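Local coordinates for alanyl-tRNA synthetase (Aquifex aeolicus, PDB 3G98), which attaches alanine to its tRNA, with a C-terminal C-Ala domain that brings editing and aminoacylation together on one tRNA, at residues F41-I54 / A66-G80. Sequence-based numbering, arbitrary orientation.
Sequences FIASRKGDKINFVI and AKEVIREVGKVLKGG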
loop_
_atom_site.group_PDB
_atom_site.type_symbol
_atom_site.label_atom_id
_atom_site.label_comp_id
_atom_site.label_asym_id
_atom_site.label_seq_id
_atom_site.Cartn_x
_atom_site.Cartn_y
_atom_site.Cartn_z
ATOM N N PHE A 41 -1.178 -1.041 -3.102
ATOM C CA PHE A 41 -1.529 -0.540 -1.777
ATOM C C PHE A 41 -2.836 -1.174 -1.365
ATOM O O PHE A 41 -3.907 -0.768 -1.811
ATOM C CB PHE A 41 -1.614 0.994 -1.796
ATOM C CG PHE A 41 -2.088 1.618 -0.503
ATOM C CD1 PHE A 41 -1.657 1.141 0.736
ATOM C CD2 PHE A 41 -2.946 2.712 -0.532
ATOM C CE1 PHE A 41 -2.091 1.742 1.923
ATOM C CE2 PHE A 41 -3.368 3.317 0.642
ATOM C CZ PHE A 41 -2.945 2.822 1.872
ATOM N N ILE A 42 -2.756 -2.205 -0.536
ATOM C CA ILE A 42 -3.979 -2.880 -0.126
ATOM C C ILE A 42 -4.079 -2.896 1.384
ATOM O O ILE A 42 -3.076 -2.794 2.096
ATOM C CB ILE A 42 -4.115 -4.309 -0.703
ATOM C CG1 ILE A 42 -2.947 -5.192 -0.257
ATOM C CG2 ILE A 42 -4.240 -4.258 -2.229
ATOM C CD1 ILE A 42 -3.051 -6.643 -0.738
ATOM N N ALA A 43 -5.303 -3.013 1.864
ATOM C CA ALA A 43 -5.551 -2.918 3.286
ATOM C C ALA A 43 -6.634 -3.909 3.672
ATOM O O ALA A 43 -7.398 -4.381 2.817
ATOM C CB ALA A 43 -5.969 -1.511 3.644
ATOM N N SER A 44 -6.688 -4.223 4.964
ATOM C CA SER A 44 -7.728 -5.091 5.496
ATOM C C SER A 44 -8.323 -4.440 6.724
ATOM O O SER A 44 -7.602 -4.105 7.670
ATOM C CB SER A 44 -7.157 -6.445 5.880
ATOM O OG SER A 44 -8.144 -7.243 6.522
ATOM N N ARG A 45 -9.635 -4.239 6.688
ATOM C CA ARG A 45 -10.354 -3.684 7.821
ATOM C C ARG A 45 -10.824 -4.828 8.708
ATOM O O ARG A 45 -11.505 -5.747 8.241
ATOM C CB ARG A 45 -11.565 -2.878 7.354
ATOM C CG ARG A 45 -12.217 -2.115 8.487
ATOM C CD ARG A 45 -13.553 -1.498 8.110
ATOM N NE ARG A 45 -14.118 -0.814 9.274
ATOM C CZ ARG A 45 -14.518 0.453 9.291
ATOM N NH1 ARG A 45 -14.463 1.189 8.190
ATOM N NH2 ARG A 45 -14.997 0.975 10.411
ATOM N N LYS A 46 -10.452 -4.773 9.982
ATOM C CA LYS A 46 -11.014 -5.678 10.980
ATOM C C LYS A 46 -11.662 -4.841 12.072
ATOM O O LYS A 46 -10.996 -4.411 13.019
ATOM C CB LYS A 46 -9.934 -6.592 11.562
ATOM C CG LYS A 46 -9.446 -7.656 10.578
ATOM C CD LYS A 46 -8.134 -8.298 11.016
ATOM C CE LYS A 46 -8.352 -9.513 11.906
ATOM N NZ LYS A 46 -7.085 -10.292 12.075
ATOM N N GLY A 47 -12.960 -4.591 11.919
ATOM C CA GLY A 47 -13.679 -3.730 12.847
ATOM C C GLY A 47 -13.117 -2.323 12.797
ATOM O O GLY A 47 -13.142 -1.675 11.753
ATOM N N ASP A 48 -12.606 -1.846 13.925
ATOM C CA ASP A 48 -12.102 -0.477 13.998
ATOM C C ASP A 48 -10.589 -0.389 13.807
ATOM O O ASP A 48 -9.977 0.658 14.051
ATOM C CB ASP A 48 -12.530 0.186 15.311
ATOM C CG ASP A 48 -13.982 0.632 15.289
ATOM O OD1 ASP A 48 -14.496 0.954 14.191
ATOM O OD2 ASP A 48 -14.606 0.665 16.371
ATOM N N LYS A 49 -9.988 -1.489 13.361
ATOM C CA LYS A 49 -8.562 -1.501 13.063
ATOM C C LYS A 49 -8.335 -1.700 11.570
ATOM O O LYS A 49 -9.195 -2.240 10.864
ATOM C CB LYS A 49 -7.855 -2.605 13.853
ATOM C CG LYS A 49 -7.987 -2.458 15.364
ATOM C CD LYS A 49 -7.556 -1.068 15.821
ATOM C CE LYS A 49 -7.812 -0.865 17.311
ATOM N NZ LYS A 49 -7.097 -1.876 18.128
ATOM N N ILE A 50 -7.173 -1.268 11.090
ATOM C CA ILE A 50 -6.821 -1.501 9.700
ATOM C C ILE A 50 -5.337 -1.885 9.557
ATOM O O ILE A 50 -4.448 -1.264 10.144
ATOM C CB ILE A 50 -7.195 -0.279 8.811
ATOM C CG1 ILE A 50 -6.851 -0.529 7.344
ATOM C CG2 ILE A 50 -6.502 1.004 9.312
ATOM C CD1 ILE A 50 -7.555 0.445 6.403
ATOM N N ASN A 51 -5.091 -2.943 8.801
ATOM C CA ASN A 51 -3.735 -3.367 8.483
ATOM C C ASN A 51 -3.505 -3.066 7.011
ATOM O O ASN A 51 -4.414 -3.220 6.206
ATOM C CB ASN A 51 -3.570 -4.866 8.770
ATOM C CG ASN A 51 -2.147 -5.356 8.551
ATOM O OD1 ASN A 51 -1.721 -5.574 7.420
ATOM N ND2 ASN A 51 -1.410 -5.548 9.645
ATOM N N PHE A 52 -2.299 -2.633 6.661
ATOM C CA PHE A 52 -2.051 -2.219 5.291
ATOM C C PHE A 52 -0.644 -2.581 4.807
ATOM O O PHE A 52 0.295 -2.701 5.598
ATOM C CB PHE A 52 -2.323 -0.715 5.126
ATOM C CG PHE A 52 -1.659 0.136 6.159
ATOM C CD1 PHE A 52 -2.271 0.362 7.393
ATOM C CD2 PHE A 52 -0.408 0.691 5.918
ATOM C CE1 PHE A 52 -1.665 1.134 8.360
ATOM C CE2 PHE A 52 0.219 1.465 6.889
ATOM C CZ PHE A 52 -0.412 1.687 8.116
ATOM N N VAL A 53 -0.520 -2.746 3.497
ATOM C CA VAL A 53 0.728 -3.170 2.883
ATOM C C VAL A 53 0.989 -2.345 1.627
ATOM O O VAL A 53 0.065 -2.018 0.878
ATOM C CB VAL A 53 0.658 -4.649 2.459
ATOM C CG1 VAL A 53 1.902 -5.043 1.640
ATOM C CG2 VAL A 53 0.473 -5.573 3.684
ATOM N N ILE A 54 2.252 -2.025 1.406
ATOM C CA ILE A 54 2.702 -1.436 0.150
ATOM C C ILE A 54 3.734 -2.382 -0.435
ATOM O O ILE A 54 4.721 -2.717 0.225
ATOM C CB ILE A 54 3.357 -0.052 0.359
ATOM C CG1 ILE A 54 2.366 0.945 0.961
ATOM C CG2 ILE A 54 3.904 0.486 -0.975
ATOM C CD1 ILE A 54 1.520 1.646 -0.053
ATOM N N ALA A 66 9.051 1.719 -0.512
ATOM C CA ALA A 66 7.943 1.312 0.350
ATOM C C ALA A 66 8.212 1.648 1.818
ATOM O O ALA A 66 7.275 1.868 2.582
ATOM C CB ALA A 66 7.623 -0.172 0.176
ATOM N N LYS A 67 9.490 1.688 2.196
ATOM C CA LYS A 67 9.905 2.114 3.530
ATOM C C LYS A 67 9.384 3.512 3.855
ATOM O O LYS A 67 8.878 3.755 4.954
ATOM C CB LYS A 67 11.437 2.125 3.632
ATOM C CG LYS A 67 12.075 0.886 4.231
ATOM C CD LYS A 67 13.585 1.108 4.424
ATOM C CE LYS A 67 14.115 0.325 5.611
ATOM N NZ LYS A 67 15.576 0.512 5.794
ATOM N N GLU A 68 9.537 4.437 2.907
ATOM C CA GLU A 68 9.108 5.815 3.109
ATOM C C GLU A 68 7.591 5.906 3.013
ATOM O O GLU A 68 6.926 6.460 3.885
ATOM C CB GLU A 68 9.712 6.731 2.044
ATOM C CG GLU A 68 11.224 6.722 1.973
ATOM C CD GLU A 68 11.748 7.697 0.942
ATOM O OE1 GLU A 68 11.082 8.731 0.716
ATOM O OE2 GLU A 68 12.823 7.432 0.364
ATOM N N VAL A 69 7.064 5.352 1.935
ATOM C CA VAL A 69 5.659 5.483 1.590
ATOM C C VAL A 69 4.729 4.837 2.621
ATOM O O VAL A 69 3.634 5.330 2.865
ATOM C CB VAL A 69 5.399 4.890 0.197
ATOM C CG1 VAL A 69 3.936 5.039 -0.183
ATOM C CG2 VAL A 69 6.278 5.581 -0.828
ATOM N N ILE A 70 5.163 3.736 3.220
ATOM C CA ILE A 70 4.315 3.050 4.194
ATOM C C ILE A 70 4.063 3.979 5.380
ATOM O O ILE A 70 2.973 4.025 5.925
ATOM C CB ILE A 70 4.918 1.706 4.653
ATOM C CG1 ILE A 70 3.869 0.851 5.379
ATOM C CG2 ILE A 70 6.152 1.921 5.528
ATOM C CD1 ILE A 70 2.794 0.280 4.470
ATOM N N ARG A 71 5.075 4.750 5.757
ATOM C CA ARG A 71 4.938 5.661 6.882
ATOM C C ARG A 71 4.040 6.851 6.567
ATOM O O ARG A 71 3.342 7.363 7.454
ATOM C CB ARG A 71 6.314 6.146 7.340
ATOM C CG ARG A 71 7.139 5.058 8.018
ATOM C CD ARG A 71 8.566 5.523 8.218
ATOM N NE ARG A 71 9.279 4.655 9.148
ATOM C CZ ARG A 71 9.941 3.560 8.794
ATOM N NH1 ARG A 71 10.563 2.833 9.717
ATOM N NH2 ARG A 71 9.983 3.194 7.518
ATOM N N GLU A 72 4.054 7.289 5.309
ATOM C CA GLU A 72 3.196 8.399 4.869
ATOM C C GLU A 72 1.707 8.027 4.856
ATOM O O GLU A 72 0.877 8.757 5.408
ATOM C CB GLU A 72 3.654 8.939 3.510
ATOM C CG GLU A 72 5.063 9.546 3.577
ATOM C CD GLU A 72 5.631 9.939 2.224
ATOM O OE1 GLU A 72 6.024 9.038 1.452
ATOM O OE2 GLU A 72 5.709 11.157 1.945
ATOM N N VAL A 73 1.363 6.903 4.227
ATOM C CA VAL A 73 -0.020 6.428 4.292
ATOM C C VAL A 73 -0.379 5.980 5.710
ATOM O O VAL A 73 -1.522 6.151 6.162
ATOM C CB VAL A 73 -0.331 5.309 3.254
ATOM C CG1 VAL A 73 -0.029 5.800 1.838
ATOM C CG2 VAL A 73 0.430 4.019 3.562
ATOM N N GLY A 74 0.601 5.422 6.418
ATOM C CA GLY A 74 0.406 5.028 7.809
ATOM C C GLY A 74 -0.055 6.182 8.686
ATOM O O GLY A 74 -0.954 6.025 9.517
ATOM N N LYS A 75 0.557 7.346 8.504
ATOM C CA LYS A 75 0.156 8.530 9.264
ATOM C C LYS A 75 -1.329 8.849 9.077
ATOM O O LYS A 75 -2.043 9.111 10.048
ATOM C CB LYS A 75 1.011 9.739 8.873
ATOM C CG LYS A 75 0.543 11.043 9.486
ATOM C CD LYS A 75 1.549 12.144 9.219
ATOM C CE LYS A 75 1.202 13.409 9.985
ATOM N NZ LYS A 75 2.274 14.417 9.807
ATOM N N VAL A 76 -1.786 8.825 7.828
ATOM C CA VAL A 76 -3.195 9.073 7.501
ATOM C C VAL A 76 -4.129 8.053 8.163
ATOM O O VAL A 76 -5.223 8.393 8.629
ATOM C CB VAL A 76 -3.405 9.093 5.968
ATOM C CG1 VAL A 76 -4.873 9.170 5.620
ATOM C CG2 VAL A 76 -2.636 10.264 5.350
ATOM N N LEU A 77 -3.676 6.807 8.236
ATOM C CA LEU A 77 -4.473 5.724 8.803
ATOM C C LEU A 77 -4.287 5.611 10.320
ATOM O O LEU A 77 -4.713 4.628 10.927
ATOM C CB LEU A 77 -4.118 4.402 8.109
ATOM C CG LEU A 77 -4.461 4.360 6.618
ATOM C CD1 LEU A 77 -3.980 3.052 6.002
ATOM C CD2 LEU A 77 -5.971 4.514 6.432
ATOM N N LYS A 78 -3.667 6.631 10.916
ATOM C CA LYS A 78 -3.390 6.671 12.353
ATOM C C LYS A 78 -2.621 5.422 12.769
ATOM O O LYS A 78 -3.023 4.696 13.686
ATOM C CB LYS A 78 -4.690 6.818 13.157
ATOM C CG LYS A 78 -5.506 8.061 12.786
ATOM C CD LYS A 78 -4.755 9.333 13.159
ATOM C CE LYS A 78 -5.628 10.569 12.978
ATOM N NZ LYS A 78 -4.912 11.785 13.480
ATOM N N GLY A 79 -1.524 5.165 12.061
ATOM C CA GLY A 79 -0.688 4.010 12.335
ATOM C C GLY A 79 0.743 4.210 11.865
ATOM O O GLY A 79 1.148 5.318 11.506
ATOM N N GLY A 80 1.512 3.130 11.875
ATOM C CA GLY A 80 2.911 3.201 11.491
ATOM C C GLY A 80 3.183 2.244 10.364
ATOM O O GLY A 80 2.305 1.978 9.548
#
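Gly74, whose CA touches the Phe52 ring, accepts the N-H of Gly79 at its O (2.7 Å), the Schellman bond that ends helix 66-76 with Lys78 at positive phi. The turn carries the chain back to Gly80, whose O comes 3.1 Å from Phe52 CZ and, though buried here, finds no hydrogen-bond partner. Gly74 CA lies 3.5 Å from the same CZ, and a side chain at this position would run into Ile70 O. The Phe52 ring gets here through the constrained rotamer that sets CG between the backbone N and carbonyl carbon (chi1 50°). Over one face sits Leu77 CD1, a CH-pi contact 3.8 Å from the ring centroid, while Ile70 CD1 meets the ring edge at CD2 (3.5 Å). The same Ile70 methyl also reaches CG1 of Ile54 (3.6 Å), whose CG2 in turn packs on CB of Ala66. On the neighbouring strand, Phe41 puts its CE1 3.8 Å from Val73 CG2, and its ring also meets Phe98 at the start of helix 98-110. Were Phe52 an alanine, Leu77 CD1 would probably lose the surface it lies over, and a gap would open between strand 49-54 and the helix, beside Ile70 and Gly74. Strand 49-54 and helix 66-76 run roughly antiparallel, at 148°, one layer of the domain's alpha/beta sandwich against another; helix 21-31 covers the other sheet face, touching Ile42 and Val53. With exclusively apolar side chains meeting across it, the interface depends on shape complementarity and burial, and none of the hydrogen bonds that these residues make joins the two segments.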